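Local coordinates for T-cell surface glycoprotein YE1/48 (Mus musculus, PDB 1QO3) that serves as an inhibitory receptor on natural killer cells that recognises H-2d class I MHC alleles through its C-type lectin-like domain and so prevents cell lysis, at residues C[61-75]-C[106-120]. The protein carries 1 engineered substitution. Residues are numbered along the deposited sequence; the frame is centred on the assembly and turned at random.
Sequences LQLVVPSDSCWVGLS and GCMLLSKTRLDNGNC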
loop_
_atom_site.group_PDB
_atom_site.type_symbol
_atom_site.label_atom_id
_atom_site.label_comp_id
_atom_site.label_asym_id
_atom_site.label_seq_id
_atom_site.Cartn_x
_atom_site.Cartn_y
_atom_site.Cartn_z
ATOM N N LEU C 61 16.527 -6.503 -3.984
ATOM C CA LEU C 61 17.155 -5.651 -5.003
ATOM C C LEU C 61 16.219 -5.168 -6.112
ATOM O O LEU C 61 16.401 -4.068 -6.647
ATOM C CB LEU C 61 18.354 -6.367 -5.653
ATOM C CG LEU C 61 19.659 -6.543 -4.861
ATOM C CD1 LEU C 61 20.631 -7.414 -5.661
ATOM C CD2 LEU C 61 20.280 -5.167 -4.577
ATOM N N GLN C 62 15.228 -5.976 -6.470
ATOM C CA GLN C 62 14.327 -5.575 -7.538
ATOM C C GLN C 62 13.322 -4.518 -7.110
ATOM O O GLN C 62 12.623 -3.945 -7.942
ATOM C CB GLN C 62 13.642 -6.803 -8.150
ATOM C CG GLN C 62 14.639 -7.620 -8.974
ATOM C CD GLN C 62 14.023 -8.809 -9.689
ATOM O OE1 GLN C 62 13.345 -9.642 -9.079
ATOM N NE2 GLN C 62 14.272 -8.901 -10.991
ATOM N N LEU C 63 13.286 -4.247 -5.809
ATOM C CA LEU C 63 12.411 -3.228 -5.260
ATOM C C LEU C 63 13.075 -1.873 -5.443
ATOM O O LEU C 63 12.395 -0.845 -5.470
ATOM C CB LEU C 63 12.190 -3.445 -3.761
ATOM C CG LEU C 63 11.526 -4.744 -3.302
ATOM C CD1 LEU C 63 11.446 -4.745 -1.786
ATOM C CD2 LEU C 63 10.138 -4.879 -3.922
ATOM N N VAL C 64 14.404 -1.869 -5.568
ATOM C CA VAL C 64 15.137 -0.609 -5.697
ATOM C C VAL C 64 15.990 -0.379 -6.941
ATOM O O VAL C 64 16.346 0.767 -7.222
ATOM C CB VAL C 64 16.047 -0.367 -4.472
ATOM C CG1 VAL C 64 15.232 -0.444 -3.195
ATOM C CG2 VAL C 64 17.188 -1.383 -4.448
ATOM N N VAL C 65 16.341 -1.430 -7.680
ATOM C CA VAL C 65 17.155 -1.232 -8.885
ATOM C C VAL C 65 16.318 -0.680 -10.041
ATOM O O VAL C 65 15.126 -0.983 -10.163
ATOM C CB VAL C 65 17.847 -2.539 -9.361
ATOM C CG1 VAL C 65 18.732 -3.098 -8.243
ATOM C CG2 VAL C 65 16.803 -3.558 -9.812
ATOM N N PRO C 66 16.943 0.138 -10.906
ATOM C CA PRO C 66 16.341 0.781 -12.080
ATOM C C PRO C 66 15.598 -0.174 -13.014
ATOM O O PRO C 66 15.922 -1.364 -13.092
ATOM C CB PRO C 66 17.544 1.412 -12.780
ATOM C CG PRO C 66 18.493 1.706 -11.644
ATOM C CD PRO C 66 18.381 0.456 -10.815
ATOM N N SER C 67 14.595 0.344 -13.721
ATOM C CA SER C 67 13.864 -0.478 -14.675
ATOM C C SER C 67 14.862 -0.721 -15.813
ATOM O O SER C 67 14.794 -1.734 -16.515
ATOM C CB SER C 67 12.604 0.247 -15.182
ATOM O OG SER C 67 12.911 1.480 -15.814
ATOM N N ASP C 68 15.791 0.220 -15.984
ATOM C CA ASP C 68 16.841 0.075 -16.990
ATOM C C ASP C 68 17.784 -0.958 -16.407
ATOM O O ASP C 68 17.990 -1.005 -15.199
ATOM C CB ASP C 68 17.617 1.378 -17.204
ATOM C CG ASP C 68 16.833 2.402 -17.989
ATOM O OD1 ASP C 68 15.962 2.000 -18.793
ATOM O OD2 ASP C 68 17.106 3.608 -17.808
ATOM N N SER C 69 18.375 -1.770 -17.263
ATOM C CA SER C 69 19.259 -2.815 -16.796
ATOM C C SER C 69 20.614 -2.338 -16.261
ATOM O O SER C 69 21.078 -1.241 -16.569
ATOM C CB SER C 69 19.447 -3.821 -17.926
ATOM O OG SER C 69 18.182 -4.169 -18.470
ATOM N N CYS C 70 21.228 -3.190 -15.449
ATOM C CA CYS C 70 22.529 -2.928 -14.847
ATOM C C CYS C 70 23.380 -4.190 -14.963
ATOM O O CYS C 70 22.890 -5.302 -14.716
ATOM C CB CYS C 70 22.376 -2.596 -13.356
ATOM S SG CYS C 70 21.291 -1.213 -12.971
ATOM N N TRP C 71 24.645 -4.022 -15.333
ATOM C CA TRP C 71 25.568 -5.155 -15.431
ATOM C C TRP C 71 25.820 -5.747 -14.033
ATOM O O TRP C 71 25.994 -5.003 -13.061
ATOM C CB TRP C 71 26.907 -4.690 -16.026
ATOM C CG TRP C 71 26.943 -4.564 -17.536
ATOM C CD1 TRP C 71 27.486 -3.538 -18.257
ATOM C CD2 TRP C 71 26.490 -5.530 -18.496
ATOM N NE1 TRP C 71 27.406 -3.806 -19.605
ATOM C CE2 TRP C 71 26.799 -5.022 -19.780
ATOM C CE3 TRP C 71 25.857 -6.778 -18.396
ATOM C CZ2 TRP C 71 26.493 -5.715 -20.957
ATOM C CZ3 TRP C 71 25.550 -7.471 -19.564
ATOM C CH2 TRP C 71 25.871 -6.935 -20.832
ATOM N N VAL C 72 25.807 -7.077 -13.929
ATOM C CA VAL C 72 26.088 -7.765 -12.668
ATOM C C VAL C 72 27.223 -8.763 -12.912
ATOM O O VAL C 72 27.561 -9.048 -14.060
ATOM C CB VAL C 72 24.834 -8.491 -12.084
ATOM C CG1 VAL C 72 23.884 -7.466 -11.486
ATOM C CG2 VAL C 72 24.128 -9.289 -13.159
ATOM N N GLY C 73 27.818 -9.278 -11.837
ATOM C CA GLY C 73 28.944 -10.193 -11.967
ATOM C C GLY C 73 28.657 -11.631 -12.370
ATOM O O GLY C 73 29.047 -12.562 -11.673
ATOM N N LEU C 74 27.986 -11.816 -13.499
ATOM C CA LEU C 74 27.658 -13.148 -13.993
ATOM C C LEU C 74 27.877 -13.140 -15.497
ATOM O O LEU C 74 27.297 -12.319 -16.212
ATOM C CB LEU C 74 26.198 -13.485 -13.683
ATOM C CG LEU C 74 25.677 -14.821 -14.219
ATOM C CD1 LEU C 74 26.472 -15.963 -13.602
ATOM C CD2 LEU C 74 24.199 -14.960 -13.898
ATOM N N SER C 75 28.712 -14.051 -15.982
ATOM C CA SER C 75 28.999 -14.093 -17.403
ATOM C C SER C 75 29.175 -15.498 -17.954
ATOM O O SER C 75 29.223 -16.481 -17.212
ATOM C CB SER C 75 30.252 -13.268 -17.697
ATOM O OG SER C 75 31.370 -13.787 -17.001
ATOM N N GLY C 106 26.560 -12.726 -23.930
ATOM C CA GLY C 106 27.248 -13.581 -22.976
ATOM C C GLY C 106 27.476 -12.962 -21.604
ATOM O O GLY C 106 28.291 -13.461 -20.836
ATOM N N CYS C 107 26.762 -11.881 -21.293
ATOM C CA CYS C 107 26.895 -11.209 -19.996
ATOM C C CYS C 107 25.516 -10.989 -19.367
ATOM O O CYS C 107 24.528 -10.812 -20.078
ATOM C CB CYS C 107 27.659 -9.888 -20.167
ATOM S SG CYS C 107 29.456 -10.151 -20.376
ATOM N N MET C 108 25.449 -11.004 -18.037
ATOM C CA MET C 108 24.176 -10.866 -17.335
ATOM C C MET C 108 23.794 -9.465 -16.850
ATOM O O MET C 108 24.579 -8.771 -16.199
ATOM C CB MET C 108 24.145 -11.838 -16.150
ATOM C CG MET C 108 22.749 -12.235 -15.718
ATOM S SD MET C 108 21.830 -13.065 -17.049
ATOM C CE MET C 108 22.594 -14.690 -17.005
ATOM N N LEU C 109 22.563 -9.076 -17.163
ATOM C CA LEU C 109 22.007 -7.783 -16.778
ATOM C C LEU C 109 20.934 -7.966 -15.712
ATOM O O LEU C 109 20.174 -8.937 -15.762
ATOM C CB LEU C 109 21.353 -7.107 -17.984
ATOM C CG LEU C 109 22.245 -6.583 -19.100
ATOM C CD1 LEU C 109 21.419 -6.344 -20.354
ATOM C CD2 LEU C 109 22.925 -5.306 -18.623
ATOM N N LEU C 110 20.876 -7.039 -14.752
ATOM C CA LEU C 110 19.849 -7.073 -13.709
ATOM C C LEU C 110 18.929 -5.874 -13.888
ATOM O O LEU C 110 19.380 -4.736 -14.055
ATOM C CB LEU C 110 20.449 -7.011 -12.294
ATOM C CG LEU C 110 19.397 -6.774 -11.188
ATOM C CD1 LEU C 110 18.488 -7.994 -11.037
ATOM C CD2 LEU C 110 20.070 -6.469 -9.864
ATOM N N SER C 111 17.631 -6.132 -13.869
ATOM C CA SER C 111 16.649 -5.062 -13.990
ATOM C C SER C 111 15.573 -5.327 -12.949
ATOM O O SER C 111 15.503 -6.413 -12.380
ATOM C CB SER C 111 16.022 -5.041 -15.385
ATOM O OG SER C 111 15.143 -6.138 -15.560
ATOM N N LYS C 112 14.745 -4.318 -12.706
ATOM C CA LYS C 112 13.651 -4.390 -11.749
ATOM C C LYS C 112 12.805 -5.649 -11.919
ATOM O O LYS C 112 12.283 -6.201 -10.951
ATOM C CB LYS C 112 12.760 -3.153 -11.917
ATOM C CG LYS C 112 11.417 -3.223 -11.193
ATOM C CD LYS C 112 10.614 -1.943 -11.395
ATOM C CE LYS C 112 9.275 -2.020 -10.673
ATOM N NZ LYS C 112 8.500 -0.738 -10.727
ATOM N N THR C 113 12.684 -6.113 -13.151
ATOM C CA THR C 113 11.851 -7.274 -13.430
ATOM C C THR C 113 12.574 -8.463 -14.035
ATOM O O THR C 113 11.987 -9.533 -14.182
ATOM C CB THR C 113 10.697 -6.884 -14.390
ATOM O OG1 THR C 113 11.242 -6.284 -15.581
ATOM C CG2 THR C 113 9.747 -5.897 -13.715
ATOM N N ARG C 114 13.842 -8.296 -14.377
ATOM C CA ARG C 114 14.558 -9.400 -14.999
ATOM C C ARG C 114 16.047 -9.543 -14.692
ATOM O O ARG C 114 16.704 -8.638 -14.173
ATOM C CB ARG C 114 14.404 -9.313 -16.530
ATOM C CG ARG C 114 12.986 -9.532 -17.087
ATOM C CD ARG C 114 12.526 -10.986 -16.941
ATOM N NE ARG C 114 13.469 -11.927 -17.541
ATOM C CZ ARG C 114 13.647 -12.096 -18.848
ATOM N NH1 ARG C 114 12.939 -11.391 -19.721
ATOM N NH2 ARG C 114 14.560 -12.954 -19.287
ATOM N N LEU C 115 16.544 -10.723 -15.043
ATOM C CA LEU C 115 17.944 -11.109 -14.952
ATOM C C LEU C 115 18.061 -11.658 -16.388
ATOM O O LEU C 115 17.898 -12.854 -16.636
ATOM C CB LEU C 115 18.132 -12.207 -13.891
ATOM C CG LEU C 115 19.491 -12.329 -13.175
ATOM C CD1 LEU C 115 20.052 -10.951 -12.836
ATOM C CD2 LEU C 115 19.324 -13.155 -11.901
ATOM N N ASP C 116 18.297 -10.748 -17.331
ATOM C CA ASP C 116 18.366 -11.065 -18.757
ATOM C C ASP C 116 19.779 -10.904 -19.324
ATOM O O ASP C 116 20.547 -10.053 -18.865
ATOM C CB ASP C 116 17.375 -10.144 -19.485
ATOM C CG ASP C 116 17.090 -10.575 -20.908
ATOM O OD1 ASP C 116 17.228 -11.777 -21.217
ATOM O OD2 ASP C 116 16.700 -9.699 -21.712
ATOM N N ASN C 117 20.127 -11.719 -20.318
ATOM C CA ASN C 117 21.460 -11.636 -20.900
ATOM C C ASN C 117 21.540 -10.547 -21.953
ATOM O O ASN C 117 20.568 -10.264 -22.652
ATOM C CB ASN C 117 21.903 -12.987 -21.486
ATOM C CG ASN C 117 21.028 -13.449 -22.644
ATOM O OD1 ASN C 117 19.803 -13.525 -22.526
ATOM N ND2 ASN C 117 21.663 -13.774 -23.769
ATOM N N GLY C 118 22.703 -9.913 -22.031
ATOM C CA GLY C 118 22.919 -8.851 -22.990
ATOM C C GLY C 118 24.311 -8.985 -23.579
ATOM O O GLY C 118 25.108 -9.818 -23.148
ATOM N N ASN C 119 24.607 -8.157 -24.569
ATOM C CA ASN C 119 25.901 -8.207 -25.211
ATOM C C ASN C 119 26.946 -7.511 -24.351
ATOM O O ASN C 119 26.804 -6.346 -23.990
ATOM C CB ASN C 119 25.774 -7.597 -26.607
ATOM C CG ASN C 119 24.793 -8.380 -27.477
ATOM O OD1 ASN C 119 25.088 -9.497 -27.917
ATOM N ND2 ASN C 119 23.610 -7.814 -27.697
ATOM N N CYS C 120 27.988 -8.258 -24.011
ATOM C CA CYS C 120 29.054 -7.755 -23.159
ATOM C C CYS C 120 29.625 -6.426 -23.611
ATOM O O CYS C 120 30.078 -5.633 -22.782
ATOM C CB CYS C 120 30.181 -8.785 -23.059
ATOM S SG CYS C 120 29.708 -10.415 -22.385
HETATM O O HOH W 1 13.279 -11.536 -12.579
HETATM O O HOH W 2 12.480 -3.581 -15.474
#
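Strand 70-72 pairs antiparallel with strand 107-110: Cys70 and Leu110 exchange both backbone bonds (Cys70 N to Leu110 O 2.8 Å, Leu110 N to Cys70 O 2.7 Å), and a beta bulge around Gly73 shifts the register by two before Ser75 faces Cys107. Leu109 CD2 lies over one face of the Trp71 indole, 3.5 Å from the six-membered ring centroid, while Asn119 O meets the ring edge in plane, 3.1 Å from CZ2. Cys107, disulfide-bonded to Cys120, brings its CB within 3.3 Å of Trp71 CZ3. Beyond the bulge, Leu74 and Met108 run side by side; bends at chi2 (60°) and chi3 (76°) of Met108 bring its CE to 3.5 Å from Leu74 CD2. At the other end, the extended Gln62 side chain sends NE2 to Ser111 O (3.1 Å, 164° at the hydrogen), in the planes of both carbonyl and amide. Ser111 O also accepts from Arg114 N, which closes the 111-114 turn; the Gln62 bond joins it to helix 55-64. Within this turn, Lys112 NZ forms a salt bridge with an acidic side chain of another protein's chain. Within the C-type lectin-like fold, strand 124-131 flanks strand 70-77 on the side away from 107-110, and Trp35 of helix 35-44 and Phe124 pack edge-to-face with Trp71.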